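Local coordinates for Lys-gingipain W83 (Porphyromonas gingivalis, PDB 3KM5), which cleaves proteins after lysine as a secreted cysteine protease, here represented by its K2 cleaved adhesin domain, a calcium-binding module of a type that is haemolytic in isolation, at residues D93-M98 against N167-D172; P65-I70 against F158-C163; Y82-N87 against F113-N118. All blocks are in the same frame, centred on the assembly; numbering follows the deposited sequence.

Interaction 1: residues D93-M98 against N167-D172. With CA (calcium ion), chain D.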
loop_
_atom_site.group_PDB
_atom_site.type_symbol
_atom_site.label_atom_id
_atom_site.label_comp_id
_atom_site.label_asym_id
_atom_site.label_seq_id
_atom_site.Cartn_x
_atom_site.Cartn_y
_atom_site.Cartn_z
ATOM N N ASP A 93 -9.183 -4.518 -4.165
ATOM C CA ASP A 93 -8.736 -3.864 -2.952
ATOM C C ASP A 93 -8.576 -2.358 -3.191
ATOM O O ASP A 93 -7.516 -1.819 -3.458
ATOM C CB ASP A 93 -7.508 -4.576 -2.451
ATOM C CG ASP A 93 -7.865 -5.720 -1.547
ATOM O OD1 ASP A 93 -8.275 -5.472 -0.407
ATOM O OD2 ASP A 93 -7.741 -6.880 -1.995
ATOM N N HIS A 94 -9.721 -1.691 -3.140
ATOM C CA HIS A 94 -9.877 -0.278 -3.397
ATOM C C HIS A 94 -8.918 0.565 -2.556
ATOM O O HIS A 94 -8.776 0.329 -1.331
ATOM C CB HIS A 94 -11.356 0.127 -3.123
ATOM C CG HIS A 94 -11.664 1.543 -3.487
ATOM N ND1 HIS A 94 -12.106 1.900 -4.740
ATOM C CD2 HIS A 94 -11.561 2.695 -2.787
ATOM C CE1 HIS A 94 -12.263 3.208 -4.796
ATOM N NE2 HIS A 94 -11.937 3.720 -3.620
ATOM N N TYR A 95 -8.319 1.561 -3.198
ATOM C CA TYR A 95 -7.456 2.480 -2.467
ATOM C C TYR A 95 -7.477 3.866 -3.074
ATOM O O TYR A 95 -7.829 4.057 -4.238
ATOM C CB TYR A 95 -6.031 1.911 -2.372
ATOM C CG TYR A 95 -5.304 2.050 -3.676
ATOM C CD1 TYR A 95 -4.434 3.120 -3.880
ATOM C CD2 TYR A 95 -5.516 1.172 -4.722
ATOM C CE1 TYR A 95 -3.831 3.322 -5.097
ATOM C CE2 TYR A 95 -4.882 1.361 -5.955
ATOM C CZ TYR A 95 -4.004 2.448 -6.126
ATOM O OH TYR A 95 -3.364 2.726 -7.346
ATOM N N ALA A 96 -7.112 4.832 -2.255
ATOM C CA ALA A 96 -6.932 6.209 -2.666
ATOM C C ALA A 96 -5.511 6.680 -2.413
ATOM O O ALA A 96 -4.906 6.277 -1.476
ATOM C CB ALA A 96 -7.916 7.133 -1.919
ATOM N N VAL A 97 -5.054 7.633 -3.221
ATOM C CA VAL A 97 -3.878 8.451 -2.933
ATOM C C VAL A 97 -4.482 9.807 -2.507
ATOM O O VAL A 97 -5.396 10.354 -3.178
ATOM C CB VAL A 97 -2.968 8.631 -4.169
ATOM C CG1 VAL A 97 -1.790 9.545 -3.904
ATOM C CG2 VAL A 97 -2.475 7.267 -4.672
ATOM N N MET A 98 -4.026 10.326 -1.369
ATOM C CA MET A 98 -4.510 11.571 -0.818
ATOM C C MET A 98 -3.376 12.492 -0.497
ATOM O O MET A 98 -2.234 12.078 -0.331
ATOM C CB MET A 98 -5.287 11.281 0.464
ATOM C CG MET A 98 -6.291 10.126 0.303
ATOM S SD MET A 98 -7.277 9.888 1.787
ATOM C CE MET A 98 -8.386 11.273 1.737
ATOM N N ASN A 167 -8.370 -9.495 -0.789
ATOM C CA ASN A 167 -7.169 -10.050 -0.141
ATOM C C ASN A 167 -6.213 -8.976 0.373
ATOM O O ASN A 167 -6.182 -8.738 1.574
ATOM C CB ASN A 167 -6.508 -11.127 -1.023
ATOM C CG ASN A 167 -5.542 -12.067 -0.281
ATOM O OD1 ASN A 167 -4.952 -12.968 -0.914
ATOM N ND2 ASN A 167 -5.375 -11.894 1.035
ATOM N N TYR A 168 -5.453 -8.357 -0.521
ATOM C CA TYR A 168 -4.417 -7.398 -0.088
ATOM C C TYR A 168 -4.208 -6.396 -1.203
ATOM O O TYR A 168 -4.557 -6.615 -2.382
ATOM C CB TYR A 168 -3.063 -8.070 0.265
ATOM C CG TYR A 168 -2.502 -8.906 -0.838
ATOM C CD1 TYR A 168 -1.906 -8.311 -1.920
ATOM C CD2 TYR A 168 -2.613 -10.299 -0.839
ATOM C CE1 TYR A 168 -1.413 -9.010 -2.943
ATOM C CE2 TYR A 168 -2.093 -11.039 -1.887
ATOM C CZ TYR A 168 -1.501 -10.391 -2.954
ATOM O OH TYR A 168 -1.006 -11.074 -4.044
ATOM N N ILE A 169 -3.643 -5.252 -0.793
ATOM C CA ILE A 169 -2.911 -4.368 -1.706
ATOM C C ILE A 169 -1.479 -4.225 -1.212
ATOM O O ILE A 169 -1.225 -4.025 -0.017
ATOM C CB ILE A 169 -3.609 -3.032 -1.888
ATOM C CG1 ILE A 169 -2.832 -2.153 -2.857
ATOM C CG2 ILE A 169 -3.847 -2.281 -0.582
ATOM C CD1 ILE A 169 -3.637 -1.043 -3.481
ATOM N N LEU A 170 -0.527 -4.393 -2.132
ATOM C CA LEU A 170 0.884 -4.147 -1.838
ATOM C C LEU A 170 1.330 -2.885 -2.584
ATOM O O LEU A 170 0.866 -2.664 -3.720
ATOM C CB LEU A 170 1.749 -5.298 -2.336
ATOM C CG LEU A 170 1.280 -6.692 -1.963
ATOM C CD1 LEU A 170 2.204 -7.769 -2.562
ATOM C CD2 LEU A 170 1.172 -6.835 -0.462
ATOM N N LEU A 171 2.297 -2.138 -2.023
ATOM C CA LEU A 171 2.926 -1.015 -2.707
ATOM C C LEU A 171 4.417 -1.180 -2.644
ATOM O O LEU A 171 4.940 -1.715 -1.677
ATOM C CB LEU A 171 2.567 0.355 -2.102
ATOM C CG LEU A 171 1.090 0.634 -1.940
ATOM C CD1 LEU A 171 0.843 1.857 -1.062
ATOM C CD2 LEU A 171 0.444 0.863 -3.299
ATOM N N ASP A 172 5.093 -0.701 -3.676
ATOM C CA ASP A 172 6.564 -0.683 -3.660
ATOM C C ASP A 172 7.050 0.414 -4.602
ATOM O O ASP A 172 6.337 0.884 -5.460
ATOM C CB ASP A 172 7.059 -2.070 -4.063
ATOM C CG ASP A 172 8.506 -2.357 -3.639
ATOM O OD1 ASP A 172 9.094 -1.542 -2.908
ATOM O OD2 ASP A 172 8.981 -3.461 -3.987
HETATM CA CA CA D . 11.009 -3.035 -2.395
HETATM O O HOH W 1 12.165 -1.762 -4.014
#
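Y95 and I169 meet by way of their torsions: chi1 puts CG of Y95 between its backbone N and carbonyl carbon (76°) and CG1 of I169 anti to the backbone N (-179°), and the near-anti second torsion of I169 carries CD1 to the ring. The two side chains cross at about a right angle, and the CD1 methyl of I169 approaches the tyrosine obliquely, on the CG–CD2 side of its ring. The modelled separation there is too short for two carbons and is doubtful in detail. Toward the start of the 93-98 segment the contact becomes polar. The carboxylate of D93 points at the chain entering strand 168-177, and N167 N donates to D93 OD2 at 2.9 Å with an N-H...O angle of 163°, using the syn lone pair of that oxygen. Y168 N is also near D93 OD2, at 3.1 Å, but its angle is too poor for a hydrogen bond. The other oxygen, OD1, bonds to S57 and H160, and the Y95 hydroxyl to E115 and Y82. Farther along the strand, clear of 93-98, D172 binds a calcium ion through OD1 (2.5 Å) and OD2 (2.6 Å); T8, E10, G48, N51 and water complete that site. D93 is buried, and N167 N at OD2 with S57 and H160 at OD1 would probably stabilise its ionised form.

Interaction 2: residues P65-I70 against F158-C163. With CA (calcium ion), chain C.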
loop_
_atom_site.group_PDB
_atom_site.type_symbol
_atom_site.label_atom_id
_atom_site.label_comp_id
_atom_site.label_asym_id
_atom_site.label_seq_id
_atom_site.Cartn_x
_atom_site.Cartn_y
_atom_site.Cartn_z
ATOM N N PRO A 65 -11.158 -2.658 5.972
ATOM C CA PRO A 65 -10.134 -1.682 6.317
ATOM C C PRO A 65 -10.473 -0.220 6.061
ATOM O O PRO A 65 -11.282 0.118 5.196
ATOM C CB PRO A 65 -8.972 -2.073 5.388
ATOM C CG PRO A 65 -9.649 -2.737 4.221
ATOM C CD PRO A 65 -10.710 -3.531 4.876
ATOM N N ASP A 66 -9.842 0.633 6.838
ATOM C CA ASP A 66 -9.687 2.054 6.538
ATOM C C ASP A 66 -8.330 2.471 7.093
ATOM O O ASP A 66 -8.220 3.035 8.190
ATOM C CB ASP A 66 -10.857 2.885 7.079
ATOM C CG ASP A 66 -10.801 4.343 6.609
ATOM O OD1 ASP A 66 -9.901 4.673 5.827
ATOM O OD2 ASP A 66 -11.593 5.194 7.086
ATOM N N ASN A 67 -7.304 2.096 6.340
ATOM C CA ASN A 67 -5.937 2.158 6.799
ATOM C C ASN A 67 -5.166 3.203 6.007
ATOM O O ASN A 67 -5.142 3.175 4.768
ATOM C CB ASN A 67 -5.223 0.804 6.607
ATOM C CG ASN A 67 -5.898 -0.344 7.304
ATOM O OD1 ASN A 67 -6.523 -0.167 8.340
ATOM N ND2 ASN A 67 -5.688 -1.551 6.782
ATOM N N TYR A 68 -4.544 4.156 6.708
ATOM C CA TYR A 68 -3.714 5.196 6.076
ATOM C C TYR A 68 -2.225 4.941 6.260
ATOM O O TYR A 68 -1.756 4.670 7.359
ATOM C CB TYR A 68 -4.033 6.578 6.689
ATOM C CG TYR A 68 -5.418 7.165 6.476
ATOM C CD1 TYR A 68 -5.592 8.335 5.723
ATOM C CD2 TYR A 68 -6.491 6.633 7.106
ATOM C CE1 TYR A 68 -6.826 8.917 5.575
ATOM C CE2 TYR A 68 -7.754 7.218 6.956
ATOM C CZ TYR A 68 -7.892 8.348 6.200
ATOM O OH TYR A 68 -9.170 8.903 6.085
ATOM N N LEU A 69 -1.523 5.116 5.175
ATOM C CA LEU A 69 -0.060 5.091 5.140
ATOM C C LEU A 69 0.386 6.494 4.720
ATOM O O LEU A 69 0.097 6.915 3.596
ATOM C CB LEU A 69 0.418 4.042 4.145
ATOM C CG LEU A 69 1.927 4.002 3.871
ATOM C CD1 LEU A 69 2.634 3.536 5.095
ATOM C CD2 LEU A 69 2.193 3.052 2.764
ATOM N N ILE A 70 1.092 7.197 5.600
ATOM C CA ILE A 70 1.388 8.621 5.450
ATOM C C ILE A 70 2.888 8.908 5.370
ATOM O O ILE A 70 3.680 8.485 6.220
ATOM C CB ILE A 70 0.767 9.425 6.632
ATOM C CG1 ILE A 70 -0.732 9.152 6.708
ATOM C CG2 ILE A 70 1.002 10.934 6.508
ATOM C CD1 ILE A 70 -1.449 9.684 7.989
ATOM N N PHE A 158 -1.573 6.907 1.316
ATOM C CA PHE A 158 -2.264 5.829 0.609
ATOM C C PHE A 158 -3.266 5.255 1.597
ATOM O O PHE A 158 -2.927 4.904 2.747
ATOM C CB PHE A 158 -1.264 4.753 0.160
ATOM C CG PHE A 158 -0.303 5.232 -0.838
ATOM C CD1 PHE A 158 -0.528 5.003 -2.195
ATOM C CD2 PHE A 158 0.850 5.876 -0.455
ATOM C CE1 PHE A 158 0.362 5.460 -3.153
ATOM C CE2 PHE A 158 1.750 6.331 -1.401
ATOM C CZ PHE A 158 1.513 6.108 -2.769
ATOM N N ARG A 159 -4.516 5.159 1.156
ATOM C CA ARG A 159 -5.626 4.788 2.024
ATOM C C ARG A 159 -6.294 3.565 1.438
ATOM O O ARG A 159 -6.852 3.637 0.352
ATOM C CB ARG A 159 -6.615 5.943 2.154
ATOM C CG ARG A 159 -7.740 5.671 3.145
ATOM C CD ARG A 159 -8.735 6.792 3.057
ATOM N NE ARG A 159 -9.900 6.613 3.911
ATOM C CZ ARG A 159 -10.973 7.398 3.908
ATOM N NH1 ARG A 159 -11.054 8.435 3.066
ATOM N NH2 ARG A 159 -11.964 7.137 4.740
ATOM N N HIS A 160 -6.219 2.438 2.134
ATOM C CA HIS A 160 -6.900 1.213 1.735
ATOM C C HIS A 160 -8.239 1.225 2.456
ATOM O O HIS A 160 -8.300 1.169 3.696
ATOM C CB HIS A 160 -6.035 -0.011 2.138
ATOM C CG HIS A 160 -6.602 -1.355 1.784
ATOM N ND1 HIS A 160 -6.259 -2.486 2.494
ATOM C CD2 HIS A 160 -7.422 -1.771 0.775
ATOM C CE1 HIS A 160 -6.790 -3.544 1.912
ATOM N NE2 HIS A 160 -7.519 -3.137 0.884
ATOM N N TYR A 161 -9.322 1.317 1.695
ATOM C CA TYR A 161 -10.625 1.517 2.297
ATOM C C TYR A 161 -11.711 1.200 1.314
ATOM O O TYR A 161 -11.441 0.934 0.158
ATOM C CB TYR A 161 -10.756 2.954 2.822
ATOM C CG TYR A 161 -11.200 4.018 1.842
ATOM C CD1 TYR A 161 -12.327 4.776 2.111
ATOM C CD2 TYR A 161 -10.498 4.287 0.676
ATOM C CE1 TYR A 161 -12.758 5.730 1.242
ATOM C CE2 TYR A 161 -10.914 5.255 -0.173
ATOM C CZ TYR A 161 -12.052 5.975 0.101
ATOM O OH TYR A 161 -12.506 6.979 -0.753
ATOM N N ASN A 162 -12.956 1.228 1.793
ATOM C CA ASN A 162 -14.116 1.057 0.900
ATOM C C ASN A 162 -14.098 -0.292 0.178
ATOM O O ASN A 162 -14.468 -0.374 -0.995
ATOM C CB ASN A 162 -14.236 2.221 -0.112
ATOM C CG ASN A 162 -15.081 3.353 0.380
ATOM O OD1 ASN A 162 -15.394 3.466 1.576
ATOM N ND2 ASN A 162 -15.468 4.223 -0.549
ATOM N N CYS A 163 -13.698 -1.352 0.889
ATOM C CA CYS A 163 -13.647 -2.713 0.340
ATOM C C CYS A 163 -13.620 -3.696 1.512
ATOM O O CYS A 163 -13.335 -3.329 2.645
ATOM C CB CYS A 163 -12.446 -2.945 -0.589
ATOM S SG CYS A 163 -10.833 -2.751 0.201
HETATM CA CA CA C . -7.538 -1.425 10.147
HETATM O O HOH W 2 -13.521 -1.046 4.159
HETATM O O HOH W 3 -13.891 2.004 4.664
HETATM O O HOH W 4 -8.259 -3.141 8.562
#
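R159 and D66 meet in a two-pronged salt bridge on one face of an antiparallel strand pair, and the arginine can be followed outward from its backbone. R159 CB is 4.1 Å from N67 O. R159 CG, anti to the backbone N (chi1 -175°), sits over the centre of the Y68 ring, 4.0 Å from its centroid and 6° off the normal, a CH-pi contact. CD stays over the same ring face, nearest Y68 CZ. The chain is extended to NE, and R159 NE bonds D66 OD1 at 2.7 Å almost straight and in the guanidinium plane; the oxygen is met on its syn side but out of the carboxylate plane. R159 NH2 takes D66 OD2 at 3.1 Å, coming from above the carboxylate plane. The flat guanidinium lies between the Y68 hydroxyl, over CZ, and CD1 of Y161 on the opposite face, while the aspartate fixes its edge. On the other face of the sheet, P65 CG packs over the H160 ring, 3.8 Å from its centroid. N67 OD1 binds a calcium ion at 2.4 Å, a site completed by D25, D27, D29, Q31 and water, while S55 serves both H160 ND1 and N67 ND2. Backbone register is set by two hydrogen-bonded pairs, N67 with H160 and L69 with F158, each with both N-H...O bonds formed; the short strand axes run 168° apart. Near P65 and C163, one water donates to both P65 O and C163 O. Within the five-stranded sheet, strand 66-70 lies between 22-25 and 155-161, and strand 155-161 is flanked on its other side by 95-100, while F158 and H160 face strand 168-177 of the other sheet.

Interaction 3: residues Y82-N87 against F113-N118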
loop_
_atom_site.group_PDB
_atom_site.type_symbol
_atom_site.label_atom_id
_atom_site.label_comp_id
_atom_site.label_asym_id
_atom_site.label_seq_id
_atom_site.Cartn_x
_atom_site.Cartn_y
_atom_site.Cartn_z
ATOM N N TYR A 82 4.315 5.013 -8.449
ATOM C CA TYR A 82 4.446 3.858 -7.586
ATOM C C TYR A 82 3.948 2.634 -8.348
ATOM O O TYR A 82 3.366 2.751 -9.432
ATOM C CB TYR A 82 3.656 4.023 -6.270
ATOM C CG TYR A 82 2.182 4.277 -6.501
ATOM C CD1 TYR A 82 1.268 3.230 -6.498
ATOM C CD2 TYR A 82 1.698 5.548 -6.820
ATOM C CE1 TYR A 82 -0.099 3.450 -6.735
ATOM C CE2 TYR A 82 0.350 5.772 -7.063
ATOM C CZ TYR A 82 -0.537 4.733 -7.023
ATOM O OH TYR A 82 -1.862 5.002 -7.296
ATOM N N TYR A 83 4.181 1.478 -7.753
ATOM C CA TYR A 83 3.688 0.203 -8.246
ATOM C C TYR A 83 2.870 -0.472 -7.161
ATOM O O TYR A 83 3.249 -0.462 -6.006
ATOM C CB TYR A 83 4.852 -0.712 -8.692
ATOM C CG TYR A 83 5.751 -0.074 -9.718
ATOM C CD1 TYR A 83 5.602 -0.305 -11.073
ATOM C CD2 TYR A 83 6.772 0.785 -9.308
ATOM C CE1 TYR A 83 6.464 0.335 -12.018
ATOM C CE2 TYR A 83 7.585 1.412 -10.215
ATOM C CZ TYR A 83 7.449 1.180 -11.559
ATOM O OH TYR A 83 8.282 1.846 -12.467
ATOM N N TYR A 84 1.722 -1.034 -7.554
ATOM C CA TYR A 84 0.906 -1.819 -6.656
ATOM C C TYR A 84 0.672 -3.202 -7.204
ATOM O O TYR A 84 0.785 -3.462 -8.397
ATOM C CB TYR A 84 -0.417 -1.109 -6.366
ATOM C CG TYR A 84 -1.495 -1.187 -7.428
ATOM C CD1 TYR A 84 -2.326 -2.292 -7.535
ATOM C CD2 TYR A 84 -1.668 -0.157 -8.327
ATOM C CE1 TYR A 84 -3.307 -2.359 -8.490
ATOM C CE2 TYR A 84 -2.684 -0.201 -9.260
ATOM C CZ TYR A 84 -3.468 -1.300 -9.358
ATOM O OH TYR A 84 -4.469 -1.328 -10.314
ATOM N N ALA A 85 0.307 -4.090 -6.298
ATOM C CA ALA A 85 -0.050 -5.452 -6.670
ATOM C C ALA A 85 -1.223 -5.907 -5.796
ATOM O O ALA A 85 -1.329 -5.552 -4.652
ATOM C CB ALA A 85 1.166 -6.397 -6.513
ATOM N N VAL A 86 -2.098 -6.700 -6.384
ATOM C CA VAL A 86 -3.216 -7.294 -5.645
ATOM C C VAL A 86 -3.238 -8.787 -5.966
ATOM O O VAL A 86 -2.492 -9.254 -6.805
ATOM C CB VAL A 86 -4.589 -6.654 -5.998
ATOM C CG1 VAL A 86 -4.606 -5.180 -5.613
ATOM C CG2 VAL A 86 -4.908 -6.794 -7.483
ATOM N N ASN A 87 -4.077 -9.520 -5.258
ATOM C CA ASN A 87 -4.329 -10.934 -5.593
ATOM C C ASN A 87 -5.316 -10.933 -6.743
ATOM O O ASN A 87 -6.469 -10.507 -6.572
ATOM C CB ASN A 87 -4.926 -11.645 -4.381
ATOM C CG ASN A 87 -5.212 -13.091 -4.630
ATOM O OD1 ASN A 87 -5.361 -13.535 -5.771
ATOM N ND2 ASN A 87 -5.243 -13.851 -3.559
ATOM N N PHE A 113 -6.590 10.780 -6.199
ATOM C CA PHE A 113 -6.716 9.653 -7.132
ATOM C C PHE A 113 -7.296 8.486 -6.363
ATOM O O PHE A 113 -6.893 8.278 -5.235
ATOM C CB PHE A 113 -5.352 9.232 -7.714
ATOM C CG PHE A 113 -5.404 7.908 -8.440
ATOM C CD1 PHE A 113 -6.164 7.782 -9.587
ATOM C CD2 PHE A 113 -4.786 6.774 -7.913
ATOM C CE1 PHE A 113 -6.299 6.532 -10.218
ATOM C CE2 PHE A 113 -4.869 5.556 -8.569
ATOM C CZ PHE A 113 -5.620 5.441 -9.708
ATOM N N GLU A 114 -8.213 7.717 -6.943
ATOM C CA GLU A 114 -8.569 6.442 -6.318
ATOM C C GLU A 114 -9.113 5.490 -7.367
ATOM O O GLU A 114 -9.557 5.929 -8.431
ATOM C CB GLU A 114 -9.494 6.597 -5.099
ATOM C CG GLU A 114 -10.837 7.144 -5.375
ATOM C CD GLU A 114 -11.713 7.338 -4.111
ATOM O OE1 GLU A 114 -12.415 8.358 -4.065
ATOM O OE2 GLU A 114 -11.738 6.474 -3.197
ATOM N N GLU A 115 -9.026 4.193 -7.084
ATOM C CA GLU A 115 -9.427 3.170 -8.008
ATOM C C GLU A 115 -9.670 1.852 -7.299
ATOM O O GLU A 115 -9.330 1.668 -6.141
ATOM C CB GLU A 115 -8.402 2.970 -9.124
ATOM C CG GLU A 115 -7.142 2.323 -8.630
ATOM C CD GLU A 115 -6.131 2.029 -9.732
ATOM O OE1 GLU A 115 -6.538 1.885 -10.901
ATOM O OE2 GLU A 115 -4.922 2.018 -9.447
ATOM N N THR A 116 -10.360 0.973 -8.020
ATOM C CA THR A 116 -10.571 -0.372 -7.592
ATOM C C THR A 116 -9.808 -1.246 -8.584
ATOM O O THR A 116 -10.179 -1.310 -9.763
ATOM C CB THR A 116 -12.060 -0.742 -7.650
ATOM O OG1 THR A 116 -12.820 0.190 -6.890
ATOM C CG2 THR A 116 -12.298 -2.103 -7.045
ATOM N N PRO A 117 -8.702 -1.873 -8.148
ATOM C CA PRO A 117 -7.921 -2.721 -9.038
ATOM C C PRO A 117 -8.716 -3.800 -9.733
ATOM O O PRO A 117 -9.657 -4.354 -9.161
ATOM C CB PRO A 117 -6.885 -3.336 -8.089
ATOM C CG PRO A 117 -6.718 -2.287 -7.040
ATOM C CD PRO A 117 -8.083 -1.755 -6.818
ATOM N N ASN A 118 -8.303 -4.067 -10.966
ATOM C CA ASN A 118 -8.852 -5.145 -11.766
ATOM C C ASN A 118 -8.043 -6.418 -11.624
ATOM O O ASN A 118 -6.865 -6.417 -11.198
ATOM C CB ASN A 118 -8.880 -4.713 -13.235
ATOM C CG ASN A 118 -9.891 -3.642 -13.493
ATOM O OD1 ASN A 118 -11.016 -3.709 -13.000
ATOM N ND2 ASN A 118 -9.511 -2.643 -14.279
HETATM O O HOH W 5 -6.274 -2.324 -12.383
#
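F113 opens the 113-118 segment by meeting Y82 through one side of its ring: Y82 OH lies 3.3 Å from F113 CE2, in an oblique approach. Two residues on, E115 reaches toward Y84 tip to tip. CG of E115 sits between its backbone N and carbonyl carbon (chi1 71°), and the extended chain beyond brings OE2 within 3.2 Å of Y84 CE2, with carboxylate and ring planes 75° apart. The charge of E115 is met by R145 in a salt bridge, and Y95 serves as polar partner to both this carboxylate and the Y82 hydroxyl. P117 follows and supplies the apolar part of the contact: its CG lies 3.7 Å from Y84 CE1, and its CB is 3.8 Å from V86 CG1. At N118 the link becomes indirect, as one water accepts from N118 N at 3.0 Å and is hydrogen-bonded to Y84 OH at 2.9 Å. Since strand 79-86 and strand 109-115 belong to different sheets, and contact is made mainly by side chains, with a water reaching the backbone of N118, the geometry is that of face-to-face packing between the two antiparallel sheets of a beta jelly roll.

Overall arrangement
Interaction 2 joins neighbouring strands within the five-stranded sheet and therefore rests on a backbone ladder, whereas interactions 1 and 3 bridge the two sheets mainly through side chains, with a backbone N-H on one side of interaction 1. Interaction 1 is wholly buried near the centre of the chain; interactions 2 and 3 are partly buried. In interaction 2 the partly exposed D66, R159 and Y161 lie on the outer face, and in interaction 3 N118 is the exposed loop residue. A shared polar network joins interaction 1 to each of the others. Calcium ions bind at interactions 1 and 2, in separate sites, through D172 and N67.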